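Local coordinates for L-lysine 6-monooxygenase (Pseudomonas syringae pv. tomato, PDB 5CQF), which probably uses FAD and NADPH to hydroxylate the side-chain amino group of L-lysine, a step of siderophore biosynthesis, at residues A[128-140]-A[150-164]. Residues are numbered along the deposited sequence; the frame is centred on the assembly and turned at random.
Sequences HTRFDTPVTEIDP and VRVRTPQGSFATRNL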
ATOM      1  N   HIS A 128     -14.728 -38.143 -13.628  1.00 53.99           N
ATOM      2  CA  HIS A 128     -13.879 -39.325 -13.802  1.00 53.02           C
ATOM      3  C   HIS A 128     -13.012 -39.533 -12.582  1.00 52.63           C
ATOM      4  O   HIS A 128     -11.943 -40.141 -12.644  1.00 51.52           O
ATOM      5  CB  HIS A 128     -12.991 -39.150 -15.021  1.00 52.65           C
ATOM      6  CG  HIS A 128     -13.756 -38.944 -16.279  1.00 55.31           C
ATOM      7  ND1 HIS A 128     -13.989 -37.689 -16.808  1.00 57.71           N
ATOM      8  CD2 HIS A 128     -14.362 -39.828 -17.112  1.00 54.91           C
ATOM      9  CE1 HIS A 128     -14.714 -37.808 -17.911  1.00 59.10           C
ATOM     10  NE2 HIS A 128     -14.939 -39.096 -18.123  1.00 58.18           N
ATOM     11  N   THR A 129     -13.446 -38.998 -11.455  1.00 53.27           N
ATOM     12  CA  THR A 129     -12.638 -39.110 -10.278  1.00 52.90           C
ATOM     13  C   THR A 129     -13.283 -40.064  -9.308  1.00 54.46           C
ATOM     14  O   THR A 129     -14.471 -39.944  -9.025  1.00 54.74           O
ATOM     15  CB  THR A 129     -12.423 -37.751  -9.605  1.00 50.77           C
ATOM     16  OG1 THR A 129     -11.794 -36.858 -10.529  1.00 49.47           O
ATOM     17  CG2 THR A 129     -11.529 -37.917  -8.407  1.00 50.11           C
ATOM     18  N   ARG A 130     -12.489 -41.005  -8.801  1.00 55.07           N
ATOM     19  CA  ARG A 130     -12.911 -41.853  -7.704  1.00 59.56           C
ATOM     20  C   ARG A 130     -12.239 -41.407  -6.418  1.00 59.13           C
ATOM     21  O   ARG A 130     -11.028 -41.574  -6.259  1.00 57.37           O
ATOM     22  CB  ARG A 130     -12.576 -43.304  -8.019  1.00 62.92           C
ATOM     23  CG  ARG A 130     -13.385 -43.849  -9.192  1.00 68.37           C
ATOM     24  CD  ARG A 130     -12.636 -44.969  -9.900  1.00 73.02           C
ATOM     25  NE  ARG A 130     -13.435 -45.665 -10.909  1.00 77.65           N
ATOM     26  CZ  ARG A 130     -14.225 -46.714 -10.674  1.00 81.91           C
ATOM     27  NH1 ARG A 130     -14.899 -47.269 -11.680  1.00 83.85           N
ATOM     28  NH2 ARG A 130     -14.349 -47.213  -9.447  1.00 81.26           N
ATOM     29  N   PHE A 131     -13.025 -40.820  -5.514  1.00 61.93           N
ATOM     30  CA  PHE A 131     -12.536 -40.419  -4.183  1.00 65.71           C
ATOM     31  C   PHE A 131     -12.535 -41.594  -3.168  1.00 71.90           C
ATOM     32  O   PHE A 131     -13.027 -42.688  -3.466  1.00 70.99           O
ATOM     33  CB  PHE A 131     -13.366 -39.262  -3.635  1.00 65.22           C
ATOM     34  CG  PHE A 131     -13.303 -38.007  -4.468  1.00 64.55           C
ATOM     35  CD1 PHE A 131     -12.377 -37.009  -4.182  1.00 62.69           C
ATOM     36  CD2 PHE A 131     -14.190 -37.804  -5.522  1.00 63.20           C
ATOM     37  CE1 PHE A 131     -12.330 -35.838  -4.933  1.00 60.02           C
ATOM     38  CE2 PHE A 131     -14.131 -36.641  -6.282  1.00 61.48           C
ATOM     39  CZ  PHE A 131     -13.210 -35.654  -5.980  1.00 58.42           C
ATOM     40  N   ASP A 132     -11.962 -41.366  -1.981  1.00 76.68           N
ATOM     41  CA  ASP A 132     -11.831 -42.411  -0.939  1.00 79.30           C
ATOM     42  C   ASP A 132     -11.247 -43.696  -1.497  1.00 78.89           C
ATOM     43  O   ASP A 132     -11.609 -44.797  -1.083  1.00 85.39           O
ATOM     44  CB  ASP A 132     -13.182 -42.688  -0.290  1.00 82.51           C
ATOM     45  CG  ASP A 132     -13.764 -41.458   0.346  1.00 83.92           C
ATOM     46  OD1 ASP A 132     -13.042 -40.818   1.146  1.00 85.13           O
ATOM     47  OD2 ASP A 132     -14.921 -41.118   0.026  1.00 83.37           O
ATOM     48  N   THR A 133     -10.309 -43.529  -2.419  1.00 74.95           N
ATOM     49  CA  THR A 133      -9.797 -44.608  -3.230  1.00 73.11           C
ATOM     50  C   THR A 133      -8.264 -44.502  -3.261  1.00 72.84           C
ATOM     51  O   THR A 133      -7.689 -44.026  -4.244  1.00 70.45           O
ATOM     52  CB  THR A 133     -10.411 -44.521  -4.640  1.00 71.45           C
ATOM     53  OG1 THR A 133     -11.836 -44.432  -4.528  1.00 72.12           O
ATOM     54  CG2 THR A 133     -10.051 -45.721  -5.482  1.00 70.66           C
ATOM     55  N   PRO A 134      -7.599 -44.928  -2.163  1.00 73.64           N
ATOM     56  CA  PRO A 134      -6.130 -44.849  -2.075  1.00 70.11           C
ATOM     57  C   PRO A 134      -5.416 -45.864  -2.960  1.00 67.17           C
ATOM     58  O   PRO A 134      -5.933 -46.949  -3.184  1.00 70.81           O
ATOM     59  CB  PRO A 134      -5.849 -45.140  -0.594  1.00 71.86           C
ATOM     60  CG  PRO A 134      -7.040 -45.920  -0.130  1.00 75.42           C
ATOM     61  CD  PRO A 134      -8.204 -45.357  -0.883  1.00 74.87           C
ATOM     62  N   VAL A 135      -4.244 -45.516  -3.475  1.00 62.09           N
ATOM     63  CA  VAL A 135      -3.455 -46.492  -4.184  1.00 63.03           C
ATOM     64  C   VAL A 135      -2.549 -47.096  -3.128  1.00 68.05           C
ATOM     65  O   VAL A 135      -1.882 -46.373  -2.397  1.00 72.03           O
ATOM     66  CB  VAL A 135      -2.661 -45.882  -5.334  1.00 57.84           C
ATOM     67  CG1 VAL A 135      -1.903 -46.961  -6.092  1.00 57.80           C
ATOM     68  CG2 VAL A 135      -3.610 -45.174  -6.261  1.00 58.06           C
ATOM     69  N   THR A 136      -2.600 -48.413  -3.007  1.00 71.03           N
ATOM     70  CA  THR A 136      -1.807 -49.126  -2.034  1.00 75.07           C
ATOM     71  C   THR A 136      -0.547 -49.657  -2.702  1.00 75.91           C
ATOM     72  O   THR A 136       0.530 -49.653  -2.093  1.00 75.25           O
ATOM     73  CB  THR A 136      -2.603 -50.291  -1.431  1.00 79.04           C
ATOM     74  OG1 THR A 136      -3.023 -51.182  -2.475  1.00 80.21           O
ATOM     75  CG2 THR A 136      -3.822 -49.766  -0.693  1.00 81.57           C
ATOM     76  N   GLU A 137      -0.679 -50.103  -3.952  1.00 73.83           N
ATOM     77  CA  GLU A 137       0.475 -50.585  -4.722  1.00 76.50           C
ATOM     78  C   GLU A 137       0.271 -50.401  -6.231  1.00 70.12           C
ATOM     79  O   GLU A 137      -0.858 -50.276  -6.700  1.00 71.43           O
ATOM     80  CB  GLU A 137       0.758 -52.064  -4.383  1.00 81.63           C
ATOM     81  CG  GLU A 137      -0.502 -52.845  -4.023  1.00 87.49           C
ATOM     82  CD  GLU A 137      -0.264 -54.316  -3.760  1.00 92.03           C
ATOM     83  OE1 GLU A 137      -1.083 -55.136  -4.236  1.00 92.22           O
ATOM     84  OE2 GLU A 137       0.729 -54.645  -3.074  1.00 94.03           O
ATOM     85  N   ILE A 138       1.379 -50.355  -6.968  1.00 64.45           N
ATOM     86  CA  ILE A 138       1.367 -50.372  -8.433  1.00 62.07           C
ATOM     87  C   ILE A 138       2.240 -51.538  -8.939  1.00 62.44           C
ATOM     88  O   ILE A 138       3.470 -51.495  -8.800  1.00 60.10           O
ATOM     89  CB  ILE A 138       1.898 -49.049  -9.034  1.00 56.29           C
ATOM     90  CG1 ILE A 138       1.102 -47.847  -8.508  1.00 55.87           C
ATOM     91  CG2 ILE A 138       1.843 -49.087 -10.559  1.00 56.00           C
ATOM     92  CD1 ILE A 138       1.465 -46.513  -9.138  1.00 52.96           C
ATOM     93  N   ASP A 139       1.613 -52.550  -9.549  1.00 63.58           N
ATOM     94  CA  ASP A 139       2.322 -53.782  -9.990  1.00 66.21           C
ATOM     95  C   ASP A 139       2.682 -53.765 -11.480  1.00 65.52           C
ATOM     96  O   ASP A 139       1.890 -53.339 -12.313  1.00 66.71           O
ATOM     97  CB  ASP A 139       1.485 -55.035  -9.684  1.00 66.15           C
ATOM     98  CG  ASP A 139       1.366 -55.311  -8.189  1.00 69.06           C
ATOM     99  OD1 ASP A 139       2.401 -55.269  -7.481  1.00 69.87           O
ATOM    100  OD2 ASP A 139       0.241 -55.584  -7.715  1.00 69.42           O
ATOM    101  N   PRO A 140       3.881 -54.243 -11.822  1.00 66.50           N
ATOM    102  CA  PRO A 140       4.226 -54.303 -13.245  1.00 67.94           C
ATOM    103  C   PRO A 140       3.453 -55.392 -13.988  1.00 70.41           C
ATOM    104  O   PRO A 140       2.843 -56.267 -13.367  1.00 70.73           O
ATOM    105  CB  PRO A 140       5.727 -54.626 -13.237  1.00 67.91           C
ATOM    106  CG  PRO A 140       5.957 -55.333 -11.936  1.00 67.45           C
ATOM    107  CD  PRO A 140       4.966 -54.745 -10.957  1.00 66.32           C
ATOM    108  N   VAL A 150       0.970 -51.336 -16.392  1.00 67.40           N
ATOM    109  CA  VAL A 150       1.036 -51.371 -14.929  1.00 64.01           C
ATOM    110  C   VAL A 150      -0.346 -51.555 -14.397  1.00 61.85           C
ATOM    111  O   VAL A 150      -1.312 -51.183 -15.040  1.00 64.91           O
ATOM    112  CB  VAL A 150       1.652 -50.094 -14.286  1.00 63.55           C
ATOM    113  CG1 VAL A 150       3.123 -49.973 -14.638  1.00 62.48           C
ATOM    114  CG2 VAL A 150       0.905 -48.827 -14.679  1.00 62.58           C
ATOM    115  N   ARG A 151      -0.444 -52.124 -13.214  1.00 61.29           N
ATOM    116  CA  ARG A 151      -1.736 -52.377 -12.625  1.00 65.54           C
ATOM    117  C   ARG A 151      -1.753 -51.599 -11.361  1.00 62.04           C
ATOM    118  O   ARG A 151      -1.034 -51.910 -10.425  1.00 60.71           O
ATOM    119  CB  ARG A 151      -1.940 -53.867 -12.319  1.00 71.10           C
ATOM    120  CG  ARG A 151      -2.151 -54.736 -13.550  1.00 78.20           C
ATOM    121  CD  ARG A 151      -1.972 -56.225 -13.242  1.00 83.65           C
ATOM    122  NE  ARG A 151      -2.500 -57.093 -14.308  1.00 85.99           N
ATOM    123  CZ  ARG A 151      -1.818 -58.064 -14.932  1.00 86.22           C
ATOM    124  NH1 ARG A 151      -2.425 -58.772 -15.886  1.00 85.34           N
ATOM    125  NH2 ARG A 151      -0.545 -58.343 -14.623  1.00 81.73           N
ATOM    126  N   VAL A 152      -2.587 -50.579 -11.331  1.00 62.97           N
ATOM    127  CA  VAL A 152      -2.722 -49.740 -10.152  1.00 61.38           C
ATOM    128  C   VAL A 152      -3.722 -50.445  -9.270  1.00 63.39           C
ATOM    129  O   VAL A 152      -4.832 -50.764  -9.711  1.00 63.15           O
ATOM    130  CB  VAL A 152      -3.234 -48.328 -10.504  1.00 59.39           C
ATOM    131  CG1 VAL A 152      -3.309 -47.461  -9.252  1.00 60.14           C
ATOM    132  CG2 VAL A 152      -2.344 -47.688 -11.559  1.00 58.11           C
ATOM    133  N   ARG A 153      -3.327 -50.696  -8.031  1.00 65.08           N
ATOM    134  CA  ARG A 153      -4.139 -51.496  -7.135  1.00 70.83           C
ATOM    135  C   ARG A 153      -4.729 -50.618  -6.048  1.00 67.74           C
ATOM    136  O   ARG A 153      -4.023 -49.818  -5.439  1.00 68.99           O
ATOM    137  CB  ARG A 153      -3.311 -52.667  -6.552  1.00 74.82           C
ATOM    138  CG  ARG A 153      -3.525 -54.019  -7.249  1.00 79.77           C
ATOM    139  CD  ARG A 153      -2.856 -54.119  -8.626  1.00 81.18           C
ATOM    140  NE  ARG A 153      -3.388 -55.216  -9.467  1.00 83.57           N
ATOM    141  CZ  ARG A 153      -2.825 -56.417  -9.655  1.00 81.88           C
ATOM    142  NH1 ARG A 153      -3.421 -57.304 -10.451  1.00 80.94           N
ATOM    143  NH2 ARG A 153      -1.671 -56.749  -9.080  1.00 79.52           N
ATOM    144  N   THR A 154      -6.032 -50.756  -5.831  1.00 69.64           N
ATOM    145  CA  THR A 154      -6.735 -50.024  -4.782  1.00 71.78           C
ATOM    146  C   THR A 154      -7.647 -50.953  -3.960  1.00 78.03           C
ATOM    147  O   THR A 154      -7.920 -52.099  -4.372  1.00 72.12           O
ATOM    148  CB  THR A 154      -7.591 -48.906  -5.393  1.00 72.48           C
ATOM    149  OG1 THR A 154      -8.704 -49.473  -6.100  1.00 74.85           O
ATOM    150  CG2 THR A 154      -6.764 -48.063  -6.352  1.00 71.01           C
ATOM    151  N   PRO A 155      -8.133 -50.462  -2.795  1.00 82.22           N
ATOM    152  CA  PRO A 155      -9.110 -51.239  -2.020  1.00 87.03           C
ATOM    153  C   PRO A 155     -10.415 -51.538  -2.773  1.00 90.74           C
ATOM    154  O   PRO A 155     -11.092 -52.505  -2.444  1.00 98.63           O
ATOM    155  CB  PRO A 155      -9.381 -50.351  -0.794  1.00 85.18           C
ATOM    156  CG  PRO A 155      -8.154 -49.523  -0.650  1.00 82.38           C
ATOM    157  CD  PRO A 155      -7.685 -49.266  -2.055  1.00 79.75           C
ATOM    158  N   GLN A 156     -10.750 -50.734  -3.778  1.00 92.80           N
ATOM    159  CA  GLN A 156     -11.995 -50.905  -4.535  1.00 94.47           C
ATOM    160  C   GLN A 156     -11.735 -51.483  -5.921  1.00 88.05           C
ATOM    161  O   GLN A 156     -12.532 -51.279  -6.827  1.00 88.47           O
ATOM    162  CB  GLN A 156     -12.735 -49.551  -4.663  1.00100.15           C
ATOM    163  CG  GLN A 156     -13.720 -49.226  -3.541  1.00106.92           C
ATOM    164  CD  GLN A 156     -13.056 -48.858  -2.212  1.00113.30           C
ATOM    165  OE1 GLN A 156     -11.987 -48.228  -2.169  1.00116.05           O
ATOM    166  NE2 GLN A 156     -13.703 -49.241  -1.113  1.00114.34           N
ATOM    167  N   GLY A 157     -10.621 -52.185  -6.098  1.00 85.30           N
ATOM    168  CA  GLY A 157     -10.319 -52.844  -7.372  1.00 84.43           C
ATOM    169  C   GLY A 157      -8.969 -52.479  -7.958  1.00 80.62           C
ATOM    170  O   GLY A 157      -8.091 -51.987  -7.251  1.00 83.62           O
ATOM    171  N   SER A 158      -8.805 -52.729  -9.255  1.00 77.75           N
ATOM    172  CA  SER A 158      -7.528 -52.513  -9.932  1.00 78.13           C
ATOM    173  C   SER A 158      -7.728 -51.890 -11.308  1.00 76.06           C
ATOM    174  O   SER A 158      -8.793 -52.057 -11.916  1.00 77.09           O
ATOM    175  CB  SER A 158      -6.758 -53.836 -10.072  1.00 78.38           C
ATOM    176  OG  SER A 158      -7.091 -54.499 -11.285  1.00 79.97           O
ATOM    177  N   PHE A 159      -6.697 -51.185 -11.792  1.00 72.28           N
ATOM    178  CA  PHE A 159      -6.764 -50.441 -13.061  1.00 68.95           C
ATOM    179  C   PHE A 159      -5.480 -50.565 -13.852  1.00 67.70           C
ATOM    180  O   PHE A 159      -4.384 -50.529 -13.291  1.00 69.07           O
ATOM    181  CB  PHE A 159      -7.048 -48.966 -12.816  1.00 66.25           C
ATOM    182  CG  PHE A 159      -8.184 -48.720 -11.883  1.00 66.92           C
ATOM    183  CD1 PHE A 159      -7.975 -48.682 -10.519  1.00 65.80           C
ATOM    184  CD2 PHE A 159      -9.469 -48.522 -12.368  1.00 70.69           C
ATOM    185  CE1 PHE A 159      -9.022 -48.458  -9.646  1.00 68.90           C
ATOM    186  CE2 PHE A 159     -10.525 -48.294 -11.500  1.00 71.86           C
ATOM    187  CZ  PHE A 159     -10.303 -48.261 -10.135  1.00 70.22           C
ATOM    188  N   ALA A 160      -5.626 -50.682 -15.166  1.00 68.49           N
ATOM    189  CA  ALA A 160      -4.504 -50.968 -16.052  1.00 68.78           C
ATOM    190  C   ALA A 160      -4.294 -49.839 -17.048  1.00 65.74           C
ATOM    191  O   ALA A 160      -5.265 -49.288 -17.582  1.00 67.31           O
ATOM    192  CB  ALA A 160      -4.743 -52.280 -16.784  1.00 70.89           C
ATOM    193  N   THR A 161      -3.031 -49.500 -17.302  1.00 61.00           N
ATOM    194  CA  THR A 161      -2.715 -48.396 -18.199  1.00 60.15           C
ATOM    195  C   THR A 161      -1.266 -48.443 -18.640  1.00 60.29           C
ATOM    196  O   THR A 161      -0.426 -48.966 -17.926  1.00 58.95           O
ATOM    197  CB  THR A 161      -2.976 -47.041 -17.501  1.00 58.17           C
ATOM    198  OG1 THR A 161      -2.915 -45.985 -18.459  1.00 57.07           O
ATOM    199  CG2 THR A 161      -1.934 -46.788 -16.418  1.00 56.49           C
ATOM    200  N   ARG A 162      -0.980 -47.883 -19.810  1.00 63.31           N
ATOM    201  CA  ARG A 162       0.401 -47.603 -20.234  1.00 65.50           C
ATOM    202  C   ARG A 162       0.870 -46.198 -19.798  1.00 63.08           C
ATOM    203  O   ARG A 162       2.050 -45.858 -19.947  1.00 61.25           O
ATOM    204  CB  ARG A 162       0.523 -47.691 -21.768  1.00 72.86           C
ATOM    205  CG  ARG A 162       0.302 -49.064 -22.390  1.00 79.25           C
ATOM    206  CD  ARG A 162       0.533 -49.029 -23.905  1.00 86.70           C
ATOM    207  NE  ARG A 162       0.064 -50.249 -24.593  1.00 95.79           N
ATOM    208  CZ  ARG A 162       0.795 -51.345 -24.854  1.00 96.28           C
ATOM    209  NH1 ARG A 162       2.081 -51.440 -24.507  1.00 96.30           N
ATOM    210  NH2 ARG A 162       0.228 -52.371 -25.477  1.00100.86           N
ATOM    211  N   ASN A 163      -0.044 -45.357 -19.306  1.00 60.21           N
ATOM    212  CA  ASN A 163       0.285 -43.952 -19.074  1.00 55.94           C
ATOM    213  C   ASN A 163      -0.096 -43.515 -17.686  1.00 53.61           C
ATOM    214  O   ASN A 163      -1.268 -43.513 -17.343  1.00 53.23           O
ATOM    215  CB  ASN A 163      -0.383 -43.097 -20.132  1.00 55.78           C
ATOM    216  CG  ASN A 163       0.124 -43.433 -21.525  1.00 57.78           C
ATOM    217  OD1 ASN A 163       1.326 -43.290 -21.802  1.00 59.96           O
ATOM    218  ND2 ASN A 163      -0.759 -43.927 -22.388  1.00 54.86           N
ATOM    219  N   LEU A 164       0.905 -43.173 -16.878  1.00 50.93           N
ATOM    220  CA  LEU A 164       0.680 -42.921 -15.464  1.00 50.31           C
ATOM    221  C   LEU A 164       1.144 -41.519 -15.067  1.00 49.26           C
ATOM    222  O   LEU A 164       2.250 -41.113 -15.417  1.00 50.37           O
ATOM    223  CB  LEU A 164       1.438 -43.954 -14.633  1.00 49.34           C
ATOM    224  CG  LEU A 164       1.206 -43.879 -13.114  1.00 48.61           C
ATOM    225  CD1 LEU A 164      -0.204 -44.324 -12.760  1.00 49.77           C
ATOM    226  CD2 LEU A 164       2.226 -44.697 -12.342  1.00 47.43           C
TER
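V135, in the loop leading into strand 137-142, packs against V152 under the inner face of a small antiparallel sheet, their CG1 methyls only 3.5 Å apart, tighter than ordinary van der Waals contact. In each valine CG1 stands anti to the backbone N (chi1 near 180° in both), and the two side chains cross at roughly a right angle. Both also touch L50. Next along this face I138 spreads its branches: CG2 lies against CB of V150 at 3.9 Å, while CD1 reaches tip to tip toward CD2 of L164, 3.8 Å away. V135 and I138 further rest on I19.

Strands 137-142 and 147-154 form a beta hairpin, which 157-161 extends to a three-stranded meander; the inner face of this meander packs on the parallel Rossmann-type sheet containing 16-19, 47-50 and 163-166, as in related flavin-dependent N-hydroxylating monooxygenases. E137–R153 and D139–R151 are hydrogen-bonded pairs, with R153 N donating to E137 O at 2.8 Å. Before the strand proper, T136 N continues the pairing to R153 O, and T136 OG1 adds a weak bond to the same carbonyl.

The other face, carrying E137, D139, R151 and R153, is polar and more open to solvent. There the R153 chain bends at chi2 (74°), and NH2 forms a salt bridge to D139 OD2 at 2.6 Å. The carboxylate oxygen sits at the guanidinium edge, close to its plane, and is approached from its anti side. R151 CD lies over one face of that guanidinium.

Toward the 154-157 turn, T133 CG2 packs on T154 CB, and P134 CG meets P155 CG at 3.8 Å. Farther out, F159 CE2 lies over one face of the exposed R130 guanidinium, displaced toward its rim, 4.0 Å from NE, with the two planes 62° apart.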